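Local coordinates for Pol protein (PDB 6TJU) that forms the C-terminal, SH3-like domain of a retroviral integrase, which probably binds DNA during insertion of the viral genome into host DNA, at residues 38-43 and 48-53. Numbering follows the deposited sequence.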
loop_
_atom_site.group_PDB
_atom_site.type_symbol
_atom_site.label_atom_id
_atom_site.label_comp_id
_atom_site.label_asym_id
_atom_site.label_seq_id
_atom_site.Cartn_x
_atom_site.Cartn_y
_atom_site.Cartn_z
ATOM N N ALA A 38 -1.851 3.463 -9.358
ATOM C CA ALA A 38 -1.015 2.622 -8.460
ATOM C C ALA A 38 -0.332 3.437 -7.358
ATOM O O ALA A 38 -0.084 4.633 -7.556
ATOM C CB ALA A 38 0.010 1.839 -9.255
ATOM N N ALA A 39 -0.030 2.783 -6.230
ATOM C CA ALA A 39 0.805 3.372 -5.162
ATOM C C ALA A 39 2.025 2.486 -4.938
ATOM O O ALA A 39 1.934 1.225 -5.106
ATOM C CB ALA A 39 0.007 3.537 -3.892
ATOM N N LEU A 40 3.144 3.110 -4.579
ATOM C CA LEU A 40 4.390 2.361 -4.278
ATOM C C LEU A 40 4.398 2.019 -2.788
ATOM O O LEU A 40 4.529 2.918 -1.944
ATOM C CB LEU A 40 5.612 3.175 -4.689
ATOM C CG LEU A 40 6.940 2.455 -4.534
ATOM C CD1 LEU A 40 7.027 1.230 -5.427
ATOM C CD2 LEU A 40 8.052 3.416 -4.852
ATOM N N ILE A 41 4.240 0.740 -2.504
ATOM C CA ILE A 41 4.036 0.212 -1.134
ATOM C C ILE A 41 5.257 -0.593 -0.734
ATOM O O ILE A 41 5.674 -1.448 -1.487
ATOM C CB ILE A 41 2.778 -0.663 -1.057
ATOM C CG1 ILE A 41 1.507 0.046 -1.556
ATOM C CG2 ILE A 41 2.660 -1.165 0.367
ATOM C CD1 ILE A 41 1.238 1.416 -0.929
ATOM N N PRO A 42 5.846 -0.365 0.462
ATOM C CA PRO A 42 6.845 -1.276 1.004
ATOM C C PRO A 42 6.217 -2.646 1.269
ATOM O O PRO A 42 5.256 -2.688 1.977
ATOM C CB PRO A 42 7.278 -0.634 2.326
ATOM C CG PRO A 42 6.859 0.819 2.222
ATOM C CD PRO A 42 5.661 0.825 1.305
ATOM N N VAL A 43 6.756 -3.708 0.668
ATOM C CA VAL A 43 6.231 -5.098 0.796
ATOM C C VAL A 43 7.263 -6.001 1.493
ATOM O O VAL A 43 6.907 -7.133 1.824
ATOM C CB VAL A 43 5.770 -5.662 -0.574
ATOM C CG1 VAL A 43 4.720 -4.766 -1.273
ATOM C CG2 VAL A 43 6.938 -5.981 -1.513
ATOM N N ALA A 48 9.869 -2.613 -2.680
ATOM C CA ALA A 48 8.556 -1.965 -2.826
ATOM C C ALA A 48 7.970 -2.263 -4.212
ATOM O O ALA A 48 8.687 -2.496 -5.237
ATOM C CB ALA A 48 8.683 -0.505 -2.554
ATOM N N GLN A 49 6.658 -2.264 -4.236
ATOM C CA GLN A 49 5.886 -2.723 -5.393
ATOM C C GLN A 49 4.833 -1.659 -5.670
ATOM O O GLN A 49 4.290 -1.037 -4.710
ATOM C CB GLN A 49 5.310 -4.102 -5.112
ATOM C CG GLN A 49 4.785 -4.770 -6.371
ATOM C CD GLN A 49 4.642 -6.253 -6.167
ATOM O OE1 GLN A 49 5.073 -6.794 -5.144
ATOM N NE2 GLN A 49 4.026 -6.914 -7.134
ATOM N N TRP A 50 4.636 -1.411 -6.956
ATOM C CA TRP A 50 3.549 -0.587 -7.503
ATOM C C TRP A 50 2.275 -1.434 -7.476
ATOM O O TRP A 50 2.178 -2.421 -8.232
ATOM C CB TRP A 50 3.922 -0.108 -8.906
ATOM C CG TRP A 50 4.976 0.944 -8.913
ATOM C CD1 TRP A 50 6.289 0.807 -9.263
ATOM C CD2 TRP A 50 4.771 2.324 -8.613
ATOM N NE1 TRP A 50 6.929 2.015 -9.180
ATOM C CE2 TRP A 50 6.019 2.963 -8.770
ATOM C CE3 TRP A 50 3.652 3.072 -8.227
ATOM C CZ2 TRP A 50 6.177 4.337 -8.561
ATOM C CZ3 TRP A 50 3.818 4.423 -8.002
ATOM C CH2 TRP A 50 5.064 5.039 -8.144
ATOM N N ILE A 51 1.379 -1.108 -6.549
ATOM C CA ILE A 51 0.115 -1.852 -6.336
ATOM C C ILE A 51 -0.972 -1.053 -7.017
ATOM O O ILE A 51 -1.155 0.124 -6.709
ATOM C CB ILE A 51 -0.251 -2.064 -4.856
ATOM C CG1 ILE A 51 0.923 -2.532 -3.997
ATOM C CG2 ILE A 51 -1.441 -3.009 -4.777
ATOM C CD1 ILE A 51 1.368 -3.930 -4.329
ATOM N N PRO A 52 -1.742 -1.706 -7.904
ATOM C CA PRO A 52 -2.849 -1.034 -8.559
ATOM C C PRO A 52 -3.929 -0.736 -7.511
ATOM O O PRO A 52 -4.028 -1.488 -6.524
ATOM C CB PRO A 52 -3.319 -2.039 -9.605
ATOM C CG PRO A 52 -2.952 -3.370 -9.015
ATOM C CD PRO A 52 -1.659 -3.141 -8.266
ATOM N N TRP A 53 -4.710 0.321 -7.787
ATOM C CA TRP A 53 -5.790 0.824 -6.906
ATOM C C TRP A 53 -6.769 -0.292 -6.519
ATOM O O TRP A 53 -7.269 -0.246 -5.388
ATOM C CB TRP A 53 -6.526 2.002 -7.547
ATOM C CG TRP A 53 -5.705 3.247 -7.595
ATOM C CD1 TRP A 53 -4.551 3.519 -6.903
ATOM C CD2 TRP A 53 -6.029 4.419 -8.355
ATOM N NE1 TRP A 53 -4.101 4.769 -7.232
ATOM C CE2 TRP A 53 -5.003 5.349 -8.098
ATOM C CE3 TRP A 53 -7.086 4.772 -9.215
ATOM C CZ2 TRP A 53 -5.019 6.617 -8.688
ATOM C CZ3 TRP A 53 -7.093 6.023 -9.804
ATOM C CH2 TRP A 53 -6.068 6.934 -9.533
#
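Ala39 and Ile51 exchange two backbone hydrogen bonds, Ala39 N to Ile51 O at 2.9 Å and Ile51 N to Ala39 O at 2.8 Å. Ile41 and Gln49 repeat the exchange two residues along, with Ile41 N to Gln49 O at 2.8 Å and nearly straight (177°). Prolines suit the non-hydrogen-bonded positions at either end, where Pro52 faces Ala38 and Pro42 faces Ala48, because no N-H is needed there for the partner strand. Between the bonded pairs, CA-H groups add weaker contacts to the same carbonyls, as from Trp50 CA to Ala39 O.

On the face carrying Leu40 and Trp50, a CH-pi contact sets Leu40 CD1 3.8 Å from the centroid of the indole's five-membered ring, only 6° off its normal. The leucine reaches this place with CG anti to its backbone N (chi1 -175°), and CD1 also meets Ala48 CB, a methyl small enough to fit beside it. Ala38 O lies in the plane of the Trp50 ring at its edge, while the Trp53 ring lays one face over Ala38 N.

On the face carrying Ala39, Ile41, Gln49 and Ile51, the two isoleucines meet: Ile41 CG1 and Ile51 CG1 touch at 3.6 Å, their side chains crossing at about a right angle. Val43 CG1 extends this packing to the CB of Gln49, whose chain runs on extended beyond CG, beside Leu17 and Pro18.

This antiparallel hairpin belongs to the SH3-like barrel. Leu40 bonds through its backbone to Gln33, adding strand 33-35. In the core, Ala39 packs on Tyr13 and Leu56, Ile41 on Tyr13 and Phe15 of strand 12-15, and Ile51 on Leu56 of strand 56-59.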